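Local coordinates for cyclic nucleotide-binding protein (Brucella abortus biovar 1, PDB 5D1I) that is of unknown function but has a cyclic nucleotide-binding fold of the cupin type and may belong to a family of DNA-binding transcription factors, at residues Q55-A60 with E92-A97; A60-T65 with I114-S119. All coordinates share one frame; numbering follows the deposited sequence.

Contact 1: residues Q55-A60 with E92-A97; sequences QSADCA and EMALIA
The phosphate-binding cassette of the cyclic nucleotide-binding fold begins with the short 3-10 turn 92-95, whose Glu-Met-Ala-Leu sequence follows a glycine and fits this family motif. Ala94 and Leu95 set the turn against the start of strand 56-63, on Ala57 and Ala60. Contact across the pair is by van der Waals packing. Ala94 is the foremost residue of the turn. Its CB lies 3.9 Å from Ala57 CB and 3.6 Å from Ala57 O, and it also approaches Cys59 O at 4.0 Å. Methyl against methyl and methyl against carbonyl let the two backbones come close, with Ala94 CA 5.5 Å from Asp58 CA. One residue on, the isobutyl group of Leu95 leans over Ala60. Its CG is anti to the carbonyl carbon (chi1 -63°), which brings CG to 4.1 Å from Ala60 CB, and the branches then divide: CD1 stays on the same methyl, while CD2 reaches Ala60 N at 4.1 Å. The turn is closed internally by Leu95 N bonding to Glu92 O. Thr99 also packs on Ala57 and Ala94, and Phe121 of helix 118-124 lies on Leu95. Glu92, where relatives have the glutamate that meets the ribose of the nucleotide, here accepts a hydrogen bond at OE2 from Leu23 N, and its OE1 lies close to the carboxylate of Glu92 of the second subunit. The start of the turn completes the packing, where Ala60 CB rests against the backbone amide of Glu92, 4.0 Å from Glu92 N.

Contact 2: residues A60-T65 with I114-S119; sequences AYIIVT and IRISRS
Tyr61 and Arg115 lie side by side on one face of an antiparallel strand pair, 60-63 with 114-117, as a non-hydrogen-bonded pair. From Arg115, CB starts 3.9 Å from Tyr61 CE1. CG, anti to the backbone N (chi1 -174°), comes closest, 3.6 Å from Tyr61 CE1, meeting the ring obliquely. CD continues past the same carbon, CE1, and stands 4.0 Å from Tyr61 OH. The chain then bends at chi3 (77°), and NE forms a salt bridge with Glu40, the guanidinium plane turned 55° from the ring. Flanking this pair, Ala60 with Ile116 and Ile62 with Ile114 each exchange two backbone hydrogen bonds, Ile114 N to Ile62 O being 2.7 Å. Their side chains lie on the other face, where Ile62 CD1 touches Ile116 CG1 at 3.7 Å; at the corner after the strand, Val64 CG2 reaches Ile114 CG1 at the same distance. Val64 and Thr65 both face Glu112 in a classic beta bulge. Helix 11-18 covers this aliphatic face through Ile17 and Leu18, while strand 40-44 pairs with the far side of strand 111-117 and helix 118-124 follows directly after Ser117, its N-cap.

How the contacts relate
Both contacts use strand 56-63 and meet at Ala60, whose methyl packs on the 3-10 turn in contact 1 while its backbone pairs with Ile116 in contact 2. Both are largely buried, but the centre of contact 2 lies about 4 Å from the centre of the chain, that of contact 1 about 9 Å, and contact 1 runs out to the second subunit. Their chemistry differs accordingly: small methyls and a leucine hold the turn to the strand, whereas paired backbone bonds and isoleucines join two strands of a sheet. Arg118 of contact 2 touches both segments of contact 1: its N is probably hydrogen-bonded to Asp58 O, and its NH1 weakly to Ala94 O, so helix 118-124 borders the cassette turn.

Contact 1: residues Q55-A60 with E92-A97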
loop_
_atom_site.group_PDB
_atom_site.type_symbol
_atom_site.label_atom_id
_atom_site.label_comp_id
_atom_site.label_asym_id
_atom_site.label_seq_id
_atom_site.Cartn_x
_atom_site.Cartn_y
_atom_site.Cartn_z
ATOM N N GLN A 55 6.930 17.776 -8.651
ATOM C CA GLN A 55 5.667 18.346 -9.107
ATOM C C GLN A 55 4.608 18.212 -8.019
ATOM O O GLN A 55 4.620 17.247 -7.254
ATOM C CB GLN A 55 5.214 17.652 -10.394
ATOM C CG GLN A 55 3.921 18.154 -11.006
ATOM C CD GLN A 55 3.549 17.373 -12.253
ATOM O OE1 GLN A 55 4.374 16.647 -12.808
ATOM N NE2 GLN A 55 2.304 17.510 -12.694
ATOM N N SER A 56 3.704 19.181 -7.940
ATOM C CA SER A 56 2.619 19.113 -6.970
ATOM C C SER A 56 1.757 17.884 -7.248
ATOM O O SER A 56 1.502 17.541 -8.403
ATOM C CB SER A 56 1.775 20.388 -7.008
ATOM O OG SER A 56 0.951 20.474 -5.859
ATOM N N ALA A 57 1.325 17.213 -6.185
ATOM C CA ALA A 57 0.625 15.938 -6.318
ATOM C C ALA A 57 -0.746 15.965 -5.648
ATOM O O ALA A 57 -0.855 16.272 -4.464
ATOM C CB ALA A 57 1.468 14.826 -5.735
ATOM N N ASP A 58 -1.787 15.634 -6.408
ATOM C CA ASP A 58 -3.151 15.652 -5.885
ATOM C C ASP A 58 -3.865 14.327 -6.122
ATOM O O ASP A 58 -5.087 14.234 -5.997
ATOM C CB ASP A 58 -3.957 16.797 -6.510
ATOM C CG ASP A 58 -4.055 16.698 -8.026
ATOM O OD1 ASP A 58 -3.624 15.677 -8.605
ATOM O OD2 ASP A 58 -4.577 17.648 -8.647
ATOM N N CYS A 59 -3.100 13.303 -6.478
ATOM C CA CYS A 59 -3.691 12.010 -6.781
ATOM C C CYS A 59 -2.672 10.900 -6.656
ATOM O O CYS A 59 -1.466 11.141 -6.713
ATOM C CB CYS A 59 -4.288 12.005 -8.188
ATOM S SG CYS A 59 -3.052 12.126 -9.502
ATOM N N ALA A 60 -3.173 9.680 -6.498
ATOM C CA ALA A 60 -2.331 8.500 -6.421
ATOM C C ALA A 60 -2.591 7.600 -7.614
ATOM O O ALA A 60 -3.698 7.569 -8.155
ATOM C CB ALA A 60 -2.579 7.746 -5.119
ATOM N N GLU A 92 0.528 7.863 -2.619
ATOM C CA GLU A 92 -0.493 7.557 -1.616
ATOM C C GLU A 92 -0.651 8.693 -0.608
ATOM O O GLU A 92 -1.763 9.009 -0.189
ATOM C CB GLU A 92 -0.159 6.263 -0.873
ATOM C CG GLU A 92 -1.284 5.775 0.038
ATOM C CD GLU A 92 -0.867 4.591 0.884
ATOM O OE1 GLU A 92 0.230 4.645 1.469
ATOM O OE2 GLU A 92 -1.628 3.609 0.966
HETATM N N MSE A 93 0.468 9.307 -0.232
HETATM C CA MSE A 93 0.454 10.382 0.756
HETATM C C MSE A 93 -0.249 11.637 0.239
HETATM O O MSE A 93 -0.708 12.470 1.023
HETATM C CB MSE A 93 1.880 10.727 1.189
HETATM C CG MSE A 93 2.559 9.654 2.021
HETATM SE SE MSE A 93 1.511 9.146 3.587
HETATM C CE MSE A 93 0.900 7.395 2.992
ATOM N N ALA A 94 -0.326 11.778 -1.079
ATOM C CA ALA A 94 -0.987 12.937 -1.671
ATOM C C ALA A 94 -2.471 12.960 -1.322
ATOM O O ALA A 94 -3.097 14.013 -1.338
ATOM C CB ALA A 94 -0.801 12.950 -3.177
ATOM N N LEU A 95 -3.020 11.794 -0.996
ATOM C CA LEU A 95 -4.442 11.666 -0.699
ATOM C C LEU A 95 -4.798 12.234 0.667
ATOM O O LEU A 95 -5.962 12.546 0.931
ATOM C CB LEU A 95 -4.874 10.197 -0.766
ATOM C CG LEU A 95 -4.764 9.487 -2.117
ATOM C CD1 LEU A 95 -5.236 8.048 -1.996
ATOM C CD2 LEU A 95 -5.554 10.219 -3.182
ATOM N N ILE A 96 -3.802 12.365 1.542
ATOM C CA ILE A 96 -4.069 12.767 2.922
ATOM C C ILE A 96 -3.197 13.914 3.420
ATOM O O ILE A 96 -3.322 14.328 4.570
ATOM C CB ILE A 96 -3.885 11.581 3.888
ATOM C CG1 ILE A 96 -2.439 11.086 3.861
ATOM C CG2 ILE A 96 -4.849 10.453 3.538
ATOM C CD1 ILE A 96 -2.144 10.000 4.874
ATOM N N ALA A 97 -2.316 14.425 2.566
ATOM C CA ALA A 97 -1.428 15.511 2.969
ATOM C C ALA A 97 -0.950 16.314 1.770
ATOM O O ALA A 97 -1.026 15.850 0.636
ATOM C CB ALA A 97 -0.239 14.961 3.740
#

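Contact 2: residues A60-T65 with I114-S119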
loop_
_atom_site.group_PDB
_atom_site.type_symbol
_atom_site.label_atom_id
_atom_site.label_comp_id
_atom_site.label_asym_id
_atom_site.label_seq_id
_atom_site.Cartn_x
_atom_site.Cartn_y
_atom_site.Cartn_z
ATOM N N ALA A 60 -3.173 9.680 -6.498
ATOM C CA ALA A 60 -2.331 8.500 -6.421
ATOM C C ALA A 60 -2.591 7.600 -7.614
ATOM O O ALA A 60 -3.698 7.569 -8.155
ATOM C CB ALA A 60 -2.579 7.746 -5.119
ATOM N N TYR A 61 -1.559 6.874 -8.020
ATOM C CA TYR A 61 -1.664 5.919 -9.111
ATOM C C TYR A 61 -1.372 4.523 -8.593
ATOM O O TYR A 61 -0.376 4.310 -7.908
ATOM C CB TYR A 61 -0.689 6.262 -10.240
ATOM C CG TYR A 61 -0.897 7.621 -10.865
ATOM C CD1 TYR A 61 -1.752 7.782 -11.948
ATOM C CD2 TYR A 61 -0.228 8.742 -10.386
ATOM C CE1 TYR A 61 -1.947 9.018 -12.528
ATOM C CE2 TYR A 61 -0.416 9.986 -10.965
ATOM C CZ TYR A 61 -1.278 10.116 -12.034
ATOM O OH TYR A 61 -1.473 11.345 -12.621
ATOM N N ILE A 62 -2.233 3.569 -8.929
ATOM C CA ILE A 62 -1.983 2.182 -8.576
ATOM C C ILE A 62 -1.791 1.396 -9.859
ATOM O O ILE A 62 -2.616 1.474 -10.769
ATOM C CB ILE A 62 -3.135 1.567 -7.746
ATOM C CG1 ILE A 62 -3.303 2.304 -6.413
ATOM C CG2 ILE A 62 -2.876 0.099 -7.486
ATOM C CD1 ILE A 62 -4.236 3.497 -6.469
ATOM N N ILE A 63 -0.689 0.660 -9.942
ATOM C CA ILE A 63 -0.395 -0.127 -11.134
ATOM C C ILE A 63 -1.229 -1.398 -11.167
ATOM O O ILE A 63 -1.271 -2.145 -10.191
ATOM C CB ILE A 63 1.092 -0.504 -11.214
ATOM C CG1 ILE A 63 1.963 0.749 -11.222
ATOM C CG2 ILE A 63 1.365 -1.345 -12.460
ATOM C CD1 ILE A 63 3.450 0.450 -11.245
ATOM N N VAL A 64 -1.894 -1.629 -12.293
ATOM C CA VAL A 64 -2.639 -2.860 -12.511
ATOM C C VAL A 64 -1.797 -3.839 -13.323
ATOM O O VAL A 64 -1.526 -4.955 -12.883
ATOM C CB VAL A 64 -3.970 -2.597 -13.238
ATOM C CG1 VAL A 64 -4.690 -3.907 -13.531
ATOM C CG2 VAL A 64 -4.848 -1.674 -12.411
ATOM N N THR A 65 -1.388 -3.415 -14.514
ATOM C CA THR A 65 -0.466 -4.202 -15.325
ATOM C C THR A 65 0.647 -3.308 -15.859
ATOM O O THR A 65 0.435 -2.120 -16.086
ATOM C CB THR A 65 -1.175 -4.896 -16.511
ATOM O OG1 THR A 65 -1.766 -3.908 -17.364
ATOM C CG2 THR A 65 -2.252 -5.850 -16.019
ATOM N N ILE A 114 -4.545 2.747 -12.177
ATOM C CA ILE A 114 -5.765 3.294 -11.614
ATOM C C ILE A 114 -5.426 4.615 -10.937
ATOM O O ILE A 114 -4.568 4.651 -10.058
ATOM C CB ILE A 114 -6.392 2.325 -10.597
ATOM C CG1 ILE A 114 -7.029 1.136 -11.315
ATOM C CG2 ILE A 114 -7.402 3.039 -9.730
ATOM C CD1 ILE A 114 -7.464 0.028 -10.382
ATOM N N ARG A 115 -6.071 5.702 -11.353
ATOM C CA ARG A 115 -5.806 6.998 -10.741
ATOM C C ARG A 115 -6.873 7.365 -9.721
ATOM O O ARG A 115 -8.057 7.439 -10.044
ATOM C CB ARG A 115 -5.715 8.100 -11.796
ATOM C CG ARG A 115 -5.294 9.447 -11.224
ATOM C CD ARG A 115 -5.406 10.565 -12.258
ATOM N NE ARG A 115 -6.788 10.983 -12.458
ATOM C CZ ARG A 115 -7.357 12.009 -11.830
ATOM N NH1 ARG A 115 -6.656 12.735 -10.968
ATOM N NH2 ARG A 115 -8.625 12.315 -12.068
ATOM N N ILE A 116 -6.443 7.595 -8.488
ATOM C CA ILE A 116 -7.351 7.992 -7.425
ATOM C C ILE A 116 -7.111 9.447 -7.084
ATOM O O ILE A 116 -6.047 9.798 -6.577
ATOM C CB ILE A 116 -7.163 7.143 -6.152
ATOM C CG1 ILE A 116 -7.208 5.653 -6.477
ATOM C CG2 ILE A 116 -8.224 7.503 -5.114
ATOM C CD1 ILE A 116 -8.566 5.172 -6.893
ATOM N N SER A 117 -8.086 10.299 -7.372
ATOM C CA SER A 117 -7.968 11.698 -6.995
ATOM C C SER A 117 -8.193 11.871 -5.500
ATOM O O SER A 117 -8.879 11.070 -4.857
ATOM C CB SER A 117 -8.963 12.556 -7.773
ATOM O OG SER A 117 -10.292 12.224 -7.414
ATOM N N ARG A 118 -7.608 12.923 -4.948
ATOM C CA ARG A 118 -7.853 13.277 -3.563
ATOM C C ARG A 118 -9.350 13.496 -3.333
ATOM O O ARG A 118 -9.909 13.030 -2.337
ATOM C CB ARG A 118 -7.052 14.527 -3.193
ATOM C CG ARG A 118 -7.059 14.869 -1.723
ATOM C CD ARG A 118 -5.775 15.580 -1.332
ATOM N NE ARG A 118 -5.422 16.645 -2.264
ATOM C CZ ARG A 118 -4.199 17.152 -2.388
ATOM N NH1 ARG A 118 -3.204 16.684 -1.645
ATOM N NH2 ARG A 118 -3.971 18.126 -3.258
ATOM N N SER A 119 -10.003 14.173 -4.274
ATOM C CA SER A 119 -11.423 14.497 -4.136
ATOM C C SER A 119 -12.316 13.253 -4.051
ATOM O O SER A 119 -13.266 13.222 -3.267
ATOM C CB SER A 119 -11.882 15.386 -5.294
ATOM O OG SER A 119 -11.938 14.659 -6.506
#